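Local coordinates for probable protein phosphatase 2C 50 (Oryza sativa subsp. japonica, PDB 5ZCG) that probably catalyses the magnesium-dependent removal of phosphate from phosphoserine and phosphothreonine side chains of other proteins, at residues 7-12 with 311-316; 15-20 with 64-69; 58-63 with 146-151; 163-168 with 176-181. The protein carries 5 engineered substitutions. All coordinates share one frame; numbering follows the deposited sequence.

Overall arrangement
The four contacts sample the two antiparallel sheets of the PP2C fold and the metal site beside them. Contact 1 and contact 4 lie at opposite ends of one sheet, with centres about 17 Å apart. Contact 3 pairs two strands of the other sheet, only about 3 Å from the centre of the chain. Contact 2, its centre about 12 Å from that of contact 3, joins neighbouring strand 18-28 and the loop before it to the turn and first residues of helix 67-91. D311 of contact 1 and D61 of contact 3 share one magnesium ion. N312 OD1 of contact 1 accepts a probable hydrogen bond from E17 N of contact 2 (2.8 Å). Contact 4 packs I166 against A149 and V147 of contact 3.

Contact 1: residues 7-12 with 311-316; sequences ASTRGR and DNITVI. With MG (magnesium ion), chain E.
A7 pairs with V315 and T9 with I313 through four backbone hydrogen bonds between antiparallel strands, each 2.9 Å from N to O. S8 and T314 form the non-hydrogen-bonded pair between them. This is an edge of a sheet in the PP2C fold, where strand 3-9 lies outermost beside strand 313-319. A CA-H...O contact from S8 CA to I313 O, 3.2 Å, adds to the pairing.

Side chains alternate between two faces. A7, T9, I313 and V315 point to the face where helix 291-306 packs. On the other face T314 OG1 lies 3.4 Å from S8 CB, while its hydrogen bond goes to D18.

Polar side chains close the turn after the strand. T9 has OG1 anti to its backbone N (chi1 178°), which carries the oxygen forward to accept from G11 N at 2.9 Å. This makes an ST turn. N312 ND2 donates to R10 O at 2.9 Å. R10 O lies near the amide plane of N312, and ND2 meets it from the side of its carbonyl, at a C=O...N angle of 110°. N312 OD1 is taken by E17. A water bridges R12 N and D311 O.

The metal bond comes last. D311 OD2 binds a magnesium ion at 2.2 Å, together with D61, D249 and three waters. D311 OD1 accepts from N312 N. One of those waters lies 2.8 Å from N312 O and can donate to it. The chemistry implies that the start of strand 313-319 and the metal ligand D311 are tied together, with N312 as a second-shell residue.

Contact 2: residues 15-20 with 64-69; sequences EMEDAS and GGAEVA
E17 has CG anti to its own carbonyl carbon (chi1 -58°) and an extended chain beyond, which lays the whole side chain alongside the backbone of G65. CG comes to 3.8 Å from G65 C. OE1 ends 3.3 Å from G65 CA. G65 N is about as near, but its angle is too poor for a hydrogen bond. OE2 is hydrogen-bonded to a polar side chain of another protein chain, and G64 N also bonds to a polar side chain of that chain. Here E17 and G64 therefore sit together at the interface with a partner protein. G65 has backbone angles (phi 149°) at which a CB would be pressed against the preceding carbonyl oxygen.

G64 and G65 close the DGHGG sequence that runs off the end of strand 53-63, a hallmark of the PP2C family. The chain then turns into helix 67-91. The side chain of E17 comes within about 4 Å of a bound magnesium ion, so this face of the turn borders the metal site.

Alanine methyls do the rest of the packing. A66 CB lies 3.7 Å from M16 O and also rests against E17 CA. Three residues on, A69 CB from the first turn of the helix meets E17 O at 3.5 Å. It also touches A19 CB of strand 18-28 at 3.9 Å. A19 CB in turn lies 3.5 Å from A69 O. M16 points the other way, and its SD accepts a weak hydrogen bond from D18 N at 3.6 Å.

Contact 3: residues 58-63 with 146-151; sequences GVFDGH and AVVALV. With MG (magnesium ion), chain F; MG (magnesium ion), chain E.
F60 leans across the strand pair toward A146 and V148. Its CB carries the ring out with CG anti to the carbonyl carbon (chi1 -40°). CD1 meets A146 CA at 3.9 Å, and A146 CB lies at the ring edge, in plane. Next along, CE1 approaches V148 CG1 obliquely at 4.0 Å. At the tip, CZ lies 3.9 Å from G58 CA, and G58 C sits over one face toward the rim. A CB on G58 would run into CZ. C72, R73 and I76 of helix 67-91 also touch the ring.

The strands are antiparallel in one of the two sheets of the PP2C beta-sandwich. V59 and V147 form a hydrogen-bonded pair, with V59 N to V147 O 2.9 Å and V147 N to V59 O 3.0 Å. V147 CG1 packs on V59 CB.

Strand 53-63 ends in the metal site. D61 OD1 binds one magnesium ion at 2.2 Å, and OD2 binds the second at 2.3 Å. G62 O joins the first ion, and one water bridges both. The chemistry implies that strand 53-63, which is buried against strand 143-151, carries the carboxylate that bridges the two metals of the PP2C centre.

Contact 4: residues 163-168 with 176-181; sequences DSRIVL and ALSIDH
D180 OD1 is held by two donors, R165 NE at 3.1 Å and a water at 2.6 Å. D180 OD2 takes R165 NH2 at 2.8 Å and a second water. The contact continues the antiparallel hairpin of strands 165-170 and 173-176, at the edge of a PP2C sheet, into the loop before helix 186-194.

The salt bridge is side-on. NE and NH2 of R165 each reach a different oxygen, on the syn side, and both bonds are nearly straight. Both donors are tilted out of the carboxylate plane, and the guanidinium and carboxylate planes are 26° apart. This two-point grip limits rotation of the carboxylate, and the neighbouring positive charge probably stabilises its ionised form. R165 is extended at first but bent at chi3 (-56°), which turns its edge toward D180. W252, through a cation-pi contact, and N257, which accepts from NH1, hold the guanidinium.

S178 OG accepts from I166 N at 3.2 Å and donates to the water on D180 OD1. That water also donates to S164 O at 2.6 Å. One water therefore joins three groups of the two segments. L177 N donates to I166 O nearby.

Apolar side chains pack beyond this polar end. I166 CG2 touches L177 CB at 3.9 Å, and L168 CB meets L177 CD1 at 3.8 Å. V158 of strand 155-161 also packs on I166 and L177, and L244 of strand 241-247 packs on L168 and L177.

At the loop end, the second water spans the two segments, donating to D180 OD2 and to D163 O, the latter at 2.6 Å.

Contact 1: residues 7-12 with 311-316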
loop_
_atom_site.group_PDB
_atom_site.type_symbol
_atom_site.label_atom_id
_atom_site.label_comp_id
_atom_site.label_asym_id
_atom_site.label_seq_id
_atom_site.Cartn_x
_atom_site.Cartn_y
_atom_site.Cartn_z
ATOM N N ALA A 7 -13.576 2.581 -14.816
ATOM C CA ALA A 7 -13.201 3.979 -14.978
ATOM C C ALA A 7 -12.126 4.330 -13.960
ATOM O O ALA A 7 -12.283 4.051 -12.769
ATOM C CB ALA A 7 -14.412 4.897 -14.807
ATOM N N SER A 8 -11.041 4.947 -14.423
ATOM C CA SER A 8 -9.944 5.320 -13.542
ATOM C C SER A 8 -9.339 6.650 -13.973
ATOM O O SER A 8 -9.243 6.939 -15.168
ATOM C CB SER A 8 -8.860 4.241 -13.528
ATOM O OG SER A 8 -7.962 4.446 -14.602
ATOM N N THR A 9 -8.941 7.457 -12.990
ATOM C CA THR A 9 -8.251 8.713 -13.253
ATOM C C THR A 9 -7.311 9.042 -12.102
ATOM O O THR A 9 -7.601 8.763 -10.935
ATOM C CB THR A 9 -9.226 9.885 -13.464
ATOM O OG1 THR A 9 -8.483 11.094 -13.667
ATOM C CG2 THR A 9 -10.145 10.062 -12.254
ATOM N N ARG A 10 -6.179 9.653 -12.450
ATOM C CA ARG A 10 -5.307 10.214 -11.430
ATOM C C ARG A 10 -5.993 11.340 -10.667
ATOM O O ARG A 10 -5.584 11.658 -9.544
ATOM C CB ARG A 10 -4.009 10.703 -12.076
ATOM C CG ARG A 10 -4.130 12.042 -12.783
ATOM C CD ARG A 10 -2.885 12.345 -13.604
ATOM N NE ARG A 10 -3.068 13.518 -14.454
ATOM C CZ ARG A 10 -3.083 14.771 -14.007
ATOM N NH1 ARG A 10 -2.925 15.018 -12.712
ATOM N NH2 ARG A 10 -3.256 15.777 -14.852
ATOM N N GLY A 11 -7.039 11.929 -11.243
ATOM C CA GLY A 11 -7.786 12.962 -10.540
ATOM C C GLY A 11 -6.952 14.211 -10.337
ATOM O O GLY A 11 -6.190 14.632 -11.215
ATOM N N ARG A 12 -7.093 14.818 -9.163
ATOM C CA ARG A 12 -6.308 16.010 -8.869
ATOM C C ARG A 12 -4.918 15.679 -8.350
ATOM O O ARG A 12 -4.161 16.600 -8.027
ATOM C CB ARG A 12 -7.036 16.914 -7.867
ATOM C CG ARG A 12 -8.032 16.216 -6.967
ATOM C CD ARG A 12 -8.819 17.219 -6.134
ATOM N NE ARG A 12 -9.555 18.168 -6.961
ATOM C CZ ARG A 12 -10.867 18.123 -7.172
ATOM N NH1 ARG A 12 -11.605 17.168 -6.619
ATOM N NH2 ARG A 12 -11.443 19.039 -7.939
ATOM N N ASP A 311 -7.701 12.131 -4.360
ATOM C CA ASP A 311 -6.850 11.001 -4.701
ATOM C C ASP A 311 -7.091 10.497 -6.121
ATOM O O ASP A 311 -8.007 10.926 -6.833
ATOM C CB ASP A 311 -7.096 9.864 -3.709
ATOM C CG ASP A 311 -5.909 8.955 -3.549
ATOM O OD1 ASP A 311 -4.973 9.013 -4.373
ATOM O OD2 ASP A 311 -5.923 8.162 -2.592
ATOM N N ASN A 312 -6.238 9.558 -6.531
ATOM C CA ASN A 312 -6.570 8.719 -7.669
ATOM C C ASN A 312 -7.900 8.031 -7.388
ATOM O O ASN A 312 -8.223 7.701 -6.244
ATOM C CB ASN A 312 -5.491 7.657 -7.909
ATOM C CG ASN A 312 -4.092 8.240 -8.046
ATOM O OD1 ASN A 312 -3.100 7.545 -7.810
ATOM N ND2 ASN A 312 -4.003 9.505 -8.441
ATOM N N ILE A 313 -8.683 7.826 -8.439
ATOM C CA ILE A 313 -9.984 7.184 -8.326
ATOM C C ILE A 313 -10.035 6.050 -9.336
ATOM O O ILE A 313 -9.787 6.264 -10.526
ATOM C CB ILE A 313 -11.144 8.169 -8.568
ATOM C CG1 ILE A 313 -11.038 9.384 -7.636
ATOM C CG2 ILE A 313 -12.480 7.461 -8.374
ATOM C CD1 ILE A 313 -11.817 10.606 -8.127
ATOM N N THR A 314 -10.356 4.849 -8.867
ATOM C CA THR A 314 -10.517 3.698 -9.744
ATOM C C THR A 314 -11.767 2.952 -9.318
ATOM O O THR A 314 -11.940 2.653 -8.135
ATOM C CB THR A 314 -9.292 2.783 -9.704
ATOM O OG1 THR A 314 -8.196 3.462 -10.325
ATOM C CG2 THR A 314 -9.559 1.486 -10.462
ATOM N N VAL A 315 -12.647 2.689 -10.279
ATOM C CA VAL A 315 -13.940 2.070 -10.025
ATOM C C VAL A 315 -14.167 0.992 -11.072
ATOM O O VAL A 315 -14.099 1.260 -12.277
ATOM C CB VAL A 315 -15.090 3.103 -10.066
ATOM C CG1 VAL A 315 -16.415 2.442 -9.717
ATOM C CG2 VAL A 315 -14.806 4.297 -9.130
ATOM N N ILE A 316 -14.446 -0.223 -10.616
ATOM C CA ILE A 316 -14.939 -1.297 -11.463
ATOM C C ILE A 316 -16.361 -1.601 -11.029
ATOM O O ILE A 316 -16.625 -1.798 -9.834
ATOM C CB ILE A 316 -14.069 -2.564 -11.371
ATOM C CG1 ILE A 316 -12.630 -2.291 -11.808
ATOM C CG2 ILE A 316 -14.678 -3.664 -12.229
ATOM C CD1 ILE A 316 -11.723 -3.514 -11.678
HETATM MG MG MG E . -6.032 6.014 -2.737
HETATM O O HOH W 1 -8.969 13.380 -7.721
HETATM O O HOH W 2 -6.929 5.794 -4.639
HETATM O O HOH W 3 -5.177 6.258 -1.054
HETATM O O HOH W 4 -4.183 6.658 -3.362
#

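Contact 2: residues 15-20 with 64-69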
loop_
_atom_site.group_PDB
_atom_site.type_symbol
_atom_site.label_atom_id
_atom_site.label_comp_id
_atom_site.label_asym_id
_atom_site.label_seq_id
_atom_site.Cartn_x
_atom_site.Cartn_y
_atom_site.Cartn_z
ATOM N N GLU A 15 0.493 12.199 -10.194
ATOM C CA GLU A 15 0.679 10.980 -10.968
ATOM C C GLU A 15 -0.331 9.911 -10.568
ATOM O O GLU A 15 -0.882 9.913 -9.463
ATOM C CB GLU A 15 2.110 10.450 -10.826
ATOM C CG GLU A 15 3.080 11.153 -11.767
ATOM C CD GLU A 15 4.271 11.758 -11.054
ATOM O OE1 GLU A 15 4.859 12.714 -11.601
ATOM O OE2 GLU A 15 4.632 11.268 -9.963
ATOM N N MET A 16 -0.548 8.978 -11.491
ATOM C CA MET A 16 -1.484 7.879 -11.301
ATOM C C MET A 16 -0.772 6.686 -10.672
ATOM O O MET A 16 0.201 6.168 -11.233
ATOM C CB MET A 16 -2.103 7.470 -12.636
ATOM C CG MET A 16 -3.041 6.292 -12.531
ATOM S SD MET A 16 -4.379 6.616 -11.373
ATOM C CE MET A 16 -5.734 5.772 -12.195
ATOM N N GLU A 17 -1.272 6.238 -9.519
ATOM C CA GLU A 17 -0.731 5.068 -8.842
ATOM C C GLU A 17 -1.787 4.017 -8.542
ATOM O O GLU A 17 -1.470 3.007 -7.901
ATOM C CB GLU A 17 -0.025 5.479 -7.544
ATOM C CG GLU A 17 1.110 6.468 -7.779
ATOM C CD GLU A 17 1.748 6.945 -6.492
ATOM O OE1 GLU A 17 2.889 7.447 -6.551
ATOM O OE2 GLU A 17 1.110 6.821 -5.424
ATOM N N ASP A 18 -3.028 4.235 -8.962
ATOM C CA ASP A 18 -4.033 3.186 -8.961
ATOM C C ASP A 18 -3.808 2.278 -10.164
ATOM O O ASP A 18 -3.378 2.725 -11.233
ATOM C CB ASP A 18 -5.439 3.785 -9.048
ATOM C CG ASP A 18 -6.024 4.161 -7.697
ATOM O OD1 ASP A 18 -5.281 4.210 -6.694
ATOM O OD2 ASP A 18 -7.244 4.432 -7.651
ATOM N N ALA A 19 -4.097 0.990 -9.980
ATOM C CA ALA A 19 -4.111 0.023 -11.066
ATOM C C ALA A 19 -5.353 -0.843 -10.922
ATOM O O ALA A 19 -5.962 -0.923 -9.850
ATOM C CB ALA A 19 -2.849 -0.849 -11.078
ATOM N N SER A 20 -5.722 -1.503 -12.018
ATOM C CA SER A 20 -6.899 -2.354 -11.998
ATOM C C SER A 20 -6.697 -3.523 -12.949
ATOM O O SER A 20 -5.867 -3.478 -13.861
ATOM C CB SER A 20 -8.159 -1.563 -12.364
ATOM O OG SER A 20 -8.148 -1.207 -13.732
ATOM N N GLY A 64 3.595 5.255 -2.449
ATOM C CA GLY A 64 5.032 5.324 -2.650
ATOM C C GLY A 64 5.471 5.211 -4.091
ATOM O O GLY A 64 6.671 5.322 -4.373
ATOM N N GLY A 65 4.542 5.029 -5.008
ATOM C CA GLY A 65 4.846 4.745 -6.395
ATOM C C GLY A 65 3.759 3.872 -6.981
ATOM O O GLY A 65 2.853 3.413 -6.286
ATOM N N ALA A 66 3.862 3.636 -8.287
ATOM C CA ALA A 66 2.894 2.809 -8.996
ATOM C C ALA A 66 3.371 1.373 -9.213
ATOM O O ALA A 66 2.592 0.546 -9.700
ATOM C CB ALA A 66 2.550 3.436 -10.348
ATOM N N GLU A 67 4.603 1.039 -8.821
ATOM C CA GLU A 67 5.205 -0.199 -9.309
ATOM C C GLU A 67 4.582 -1.433 -8.666
ATOM O O GLU A 67 4.407 -2.458 -9.333
ATOM C CB GLU A 67 6.714 -0.184 -9.056
ATOM C CG GLU A 67 7.482 0.894 -9.810
ATOM C CD GLU A 67 7.466 2.233 -9.093
ATOM O OE1 GLU A 67 7.649 3.267 -9.766
ATOM O OE2 GLU A 67 7.266 2.252 -7.860
ATOM N N VAL A 68 4.220 -1.357 -7.385
ATOM C CA VAL A 68 3.623 -2.524 -6.738
ATOM C C VAL A 68 2.172 -2.706 -7.173
ATOM O O VAL A 68 1.715 -3.834 -7.378
ATOM C CB VAL A 68 3.763 -2.425 -5.207
ATOM C CG1 VAL A 68 3.055 -3.589 -4.517
ATOM C CG2 VAL A 68 5.233 -2.400 -4.814
ATOM N N ALA A 69 1.433 -1.611 -7.354
ATOM C CA ALA A 69 0.075 -1.731 -7.881
ATOM C C ALA A 69 0.071 -2.348 -9.279
ATOM O O ALA A 69 -0.765 -3.207 -9.589
ATOM C CB ALA A 69 -0.606 -0.361 -7.890
#

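Contact 3: residues 58-63 with 146-151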
loop_
_atom_site.group_PDB
_atom_site.type_symbol
_atom_site.label_atom_id
_atom_site.label_comp_id
_atom_site.label_asym_id
_atom_site.label_seq_id
_atom_site.Cartn_x
_atom_site.Cartn_y
_atom_site.Cartn_z
ATOM N N GLY A 58 -10.000 -6.799 -10.018
ATOM C CA GLY A 58 -9.159 -6.331 -8.938
ATOM C C GLY A 58 -8.859 -4.852 -9.007
ATOM O O GLY A 58 -8.677 -4.297 -10.094
ATOM N N VAL A 59 -8.792 -4.211 -7.846
ATOM C CA VAL A 59 -8.355 -2.826 -7.736
ATOM C C VAL A 59 -7.177 -2.786 -6.775
ATOM O O VAL A 59 -7.251 -3.333 -5.663
ATOM C CB VAL A 59 -9.494 -1.898 -7.274
ATOM C CG1 VAL A 59 -8.956 -0.506 -6.915
ATOM C CG2 VAL A 59 -10.560 -1.802 -8.365
ATOM N N PHE A 60 -6.092 -2.142 -7.211
ATOM C CA PHE A 60 -4.826 -2.108 -6.487
ATOM C C PHE A 60 -4.419 -0.650 -6.326
ATOM O O PHE A 60 -4.031 0.003 -7.298
ATOM C CB PHE A 60 -3.757 -2.904 -7.232
ATOM C CG PHE A 60 -4.276 -4.183 -7.831
ATOM C CD1 PHE A 60 -4.423 -5.316 -7.050
ATOM C CD2 PHE A 60 -4.651 -4.239 -9.163
ATOM C CE1 PHE A 60 -4.916 -6.489 -7.587
ATOM C CE2 PHE A 60 -5.145 -5.406 -9.708
ATOM C CZ PHE A 60 -5.276 -6.535 -8.920
ATOM N N ASP A 61 -4.497 -0.147 -5.106
ATOM C CA ASP A 61 -4.218 1.253 -4.806
ATOM C C ASP A 61 -2.769 1.332 -4.332
ATOM O O ASP A 61 -2.454 0.971 -3.198
ATOM C CB ASP A 61 -5.218 1.760 -3.770
ATOM C CG ASP A 61 -5.013 3.212 -3.389
ATOM O OD1 ASP A 61 -3.998 3.831 -3.778
ATOM O OD2 ASP A 61 -5.897 3.735 -2.681
ATOM N N GLY A 62 -1.886 1.802 -5.213
ATOM C CA GLY A 62 -0.486 1.916 -4.860
ATOM C C GLY A 62 -0.180 3.189 -4.087
ATOM O O GLY A 62 -0.850 4.209 -4.230
ATOM N N HIS A 63 0.823 3.095 -3.214
ATOM C CA HIS A 63 1.399 4.235 -2.510
ATOM C C HIS A 63 2.918 4.115 -2.570
ATOM O O HIS A 63 3.467 3.021 -2.731
ATOM C CB HIS A 63 0.923 4.322 -1.051
ATOM C CG HIS A 63 1.103 3.054 -0.279
ATOM N ND1 HIS A 63 0.090 2.131 -0.118
ATOM C CD2 HIS A 63 2.181 2.546 0.363
ATOM C CE1 HIS A 63 0.537 1.112 0.594
ATOM N NE2 HIS A 63 1.802 1.338 0.899
ATOM N N ALA A 146 -4.944 -4.376 -2.329
ATOM C CA ALA A 146 -5.379 -5.393 -3.275
ATOM C C ALA A 146 -6.770 -5.821 -2.843
ATOM O O ALA A 146 -6.919 -6.479 -1.810
ATOM C CB ALA A 146 -4.416 -6.582 -3.304
ATOM N N VAL A 147 -7.787 -5.442 -3.606
ATOM C CA VAL A 147 -9.129 -5.962 -3.391
ATOM C C VAL A 147 -9.514 -6.702 -4.664
ATOM O O VAL A 147 -9.521 -6.116 -5.754
ATOM C CB VAL A 147 -10.140 -4.857 -3.020
ATOM C CG1 VAL A 147 -10.202 -3.755 -4.070
ATOM C CG2 VAL A 147 -11.519 -5.451 -2.761
ATOM N N VAL A 148 -9.751 -8.006 -4.542
ATOM C CA VAL A 148 -10.036 -8.822 -5.711
ATOM C C VAL A 148 -11.330 -9.586 -5.486
ATOM O O VAL A 148 -11.681 -9.960 -4.362
ATOM C CB VAL A 148 -8.873 -9.786 -6.062
ATOM C CG1 VAL A 148 -7.524 -9.056 -6.005
ATOM C CG2 VAL A 148 -8.875 -11.007 -5.162
ATOM N N ALA A 149 -12.045 -9.796 -6.584
ATOM C CA ALA A 149 -13.297 -10.531 -6.611
ATOM C C ALA A 149 -13.208 -11.567 -7.719
ATOM O O ALA A 149 -13.058 -11.221 -8.897
ATOM C CB ALA A 149 -14.485 -9.595 -6.837
ATOM N N LEU A 150 -13.262 -12.831 -7.331
ATOM C CA LEU A 150 -13.471 -13.927 -8.254
ATOM C C LEU A 150 -14.970 -14.077 -8.459
ATOM O O LEU A 150 -15.727 -14.191 -7.492
ATOM C CB LEU A 150 -12.855 -15.211 -7.695
ATOM C CG LEU A 150 -13.050 -16.526 -8.447
ATOM C CD1 LEU A 150 -11.829 -17.405 -8.219
ATOM C CD2 LEU A 150 -14.316 -17.232 -7.991
ATOM N N VAL A 151 -15.400 -14.048 -9.711
ATOM C CA VAL A 151 -16.807 -14.127 -10.062
ATOM C C VAL A 151 -17.008 -15.377 -10.904
ATOM O O VAL A 151 -16.295 -15.590 -11.890
ATOM C CB VAL A 151 -17.280 -12.875 -10.824
ATOM C CG1 VAL A 151 -18.735 -13.026 -11.218
ATOM C CG2 VAL A 151 -17.053 -11.614 -9.982
HETATM MG MG MG F . -2.507 5.504 -3.864
HETATM MG MG MG E . -6.032 6.014 -2.737
HETATM O O HOH W 3 -5.177 6.258 -1.054
HETATM O O HOH W 4 -4.183 6.658 -3.362
HETATM O O HOH W 2 -6.929 5.794 -4.639
HETATM O O HOH W 5 -2.541 5.905 -1.656
HETATM O O HOH W 6 -1.184 7.297 -4.406
#

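Contact 4: residues 163-168 with 176-181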
loop_
_atom_site.group_PDB
_atom_site.type_symbol
_atom_site.label_atom_id
_atom_site.label_comp_id
_atom_site.label_asym_id
_atom_site.label_seq_id
_atom_site.Cartn_x
_atom_site.Cartn_y
_atom_site.Cartn_z
ATOM N N ASP A 163 -7.104 -0.789 2.373
ATOM C CA ASP A 163 -8.275 0.056 2.580
ATOM C C ASP A 163 -9.032 0.360 1.293
ATOM O O ASP A 163 -9.860 1.276 1.273
ATOM C CB ASP A 163 -7.891 1.358 3.293
ATOM C CG ASP A 163 -6.877 2.181 2.527
ATOM O OD1 ASP A 163 -6.653 1.926 1.325
ATOM O OD2 ASP A 163 -6.282 3.090 3.145
ATOM N N SER A 164 -8.758 -0.364 0.212
ATOM C CA SER A 164 -9.727 -0.396 -0.863
ATOM C C SER A 164 -10.910 -1.259 -0.421
ATOM O O SER A 164 -10.853 -1.968 0.593
ATOM C CB SER A 164 -9.097 -0.930 -2.147
ATOM O OG SER A 164 -8.040 -0.098 -2.596
ATOM N N ARG A 165 -12.003 -1.189 -1.175
ATOM C CA ARG A 165 -13.227 -1.829 -0.720
ATOM C C ARG A 165 -14.040 -2.337 -1.903
ATOM O O ARG A 165 -14.024 -1.755 -2.992
ATOM C CB ARG A 165 -14.053 -0.858 0.130
ATOM C CG ARG A 165 -15.244 -1.470 0.839
ATOM C CD ARG A 165 -16.102 -0.375 1.442
ATOM N NE ARG A 165 -15.325 0.477 2.343
ATOM C CZ ARG A 165 -15.671 1.712 2.689
ATOM N NH1 ARG A 165 -16.784 2.251 2.211
ATOM N NH2 ARG A 165 -14.902 2.409 3.517
ATOM N N ILE A 166 -14.740 -3.447 -1.679
ATOM C CA ILE A 166 -15.720 -3.964 -2.623
ATOM C C ILE A 166 -17.069 -4.035 -1.922
ATOM O O ILE A 166 -17.162 -4.452 -0.763
ATOM C CB ILE A 166 -15.324 -5.344 -3.187
ATOM C CG1 ILE A 166 -16.468 -5.907 -4.033
ATOM C CG2 ILE A 166 -14.964 -6.288 -2.066
ATOM C CD1 ILE A 166 -16.110 -7.144 -4.802
ATOM N N VAL A 167 -18.110 -3.595 -2.619
ATOM C CA VAL A 167 -19.465 -3.582 -2.089
ATOM C C VAL A 167 -20.367 -4.302 -3.081
ATOM O O VAL A 167 -20.195 -4.178 -4.299
ATOM C CB VAL A 167 -19.963 -2.143 -1.825
ATOM C CG1 VAL A 167 -21.370 -2.156 -1.243
ATOM C CG2 VAL A 167 -19.014 -1.423 -0.883
ATOM N N LEU A 168 -21.299 -5.088 -2.559
ATOM C CA LEU A 168 -22.312 -5.743 -3.367
ATOM C C LEU A 168 -23.624 -4.988 -3.218
ATOM O O LEU A 168 -23.990 -4.566 -2.119
ATOM C CB LEU A 168 -22.480 -7.203 -2.942
ATOM C CG LEU A 168 -23.781 -7.916 -3.306
ATOM C CD1 LEU A 168 -23.748 -8.351 -4.757
ATOM C CD2 LEU A 168 -24.015 -9.108 -2.383
ATOM N N ALA A 176 -21.454 -4.920 2.540
ATOM C CA ALA A 176 -20.001 -4.813 2.542
ATOM C C ALA A 176 -19.383 -6.204 2.444
ATOM O O ALA A 176 -19.634 -7.063 3.296
ATOM C CB ALA A 176 -19.522 -4.093 3.799
ATOM N N LEU A 177 -18.578 -6.428 1.404
ATOM C CA LEU A 177 -17.896 -7.699 1.204
ATOM C C LEU A 177 -16.450 -7.660 1.671
ATOM O O LEU A 177 -15.726 -8.650 1.511
ATOM C CB LEU A 177 -17.962 -8.107 -0.273
ATOM C CG LEU A 177 -19.358 -8.435 -0.810
ATOM C CD1 LEU A 177 -19.275 -9.077 -2.187
ATOM C CD2 LEU A 177 -20.117 -9.337 0.154
ATOM N N SER A 178 -16.022 -6.545 2.252
ATOM C CA SER A 178 -14.667 -6.383 2.746
ATOM C C SER A 178 -14.689 -5.310 3.822
ATOM O O SER A 178 -15.420 -4.321 3.701
ATOM C CB SER A 178 -13.706 -5.991 1.617
ATOM O OG SER A 178 -13.943 -4.662 1.171
ATOM N N ILE A 179 -13.898 -5.511 4.869
ATOM C CA ILE A 179 -13.767 -4.547 5.953
ATOM C C ILE A 179 -12.390 -3.912 5.838
ATOM O O ILE A 179 -11.371 -4.616 5.840
ATOM C CB ILE A 179 -13.970 -5.202 7.326
ATOM C CG1 ILE A 179 -15.303 -5.951 7.365
ATOM C CG2 ILE A 179 -13.938 -4.154 8.423
ATOM C CD1 ILE A 179 -15.155 -7.444 7.546
ATOM N N ASP A 180 -12.363 -2.581 5.754
ATOM C CA ASP A 180 -11.117 -1.846 5.581
ATOM C C ASP A 180 -10.119 -2.205 6.671
ATOM O O ASP A 180 -10.467 -2.289 7.851
ATOM C CB ASP A 180 -11.381 -0.338 5.606
ATOM C CG ASP A 180 -12.275 0.121 4.469
ATOM O OD1 ASP A 180 -12.776 -0.739 3.712
ATOM O OD2 ASP A 180 -12.477 1.349 4.336
ATOM N N HIS A 181 -8.868 -2.423 6.266
ATOM C CA HIS A 181 -7.794 -2.679 7.221
ATOM C C HIS A 181 -7.223 -1.337 7.668
ATOM O O HIS A 181 -6.193 -0.862 7.186
ATOM C CB HIS A 181 -6.731 -3.584 6.610
ATOM C CG HIS A 181 -7.211 -4.979 6.366
ATOM N ND1 HIS A 181 -7.104 -5.600 5.142
ATOM C CD2 HIS A 181 -7.826 -5.864 7.186
ATOM C CE1 HIS A 181 -7.618 -6.815 5.221
ATOM N NE2 HIS A 181 -8.066 -6.999 6.450
HETATM O O HOH W 7 -11.053 3.077 2.687
HETATM O O HOH W 8 -12.250 -2.935 2.525
#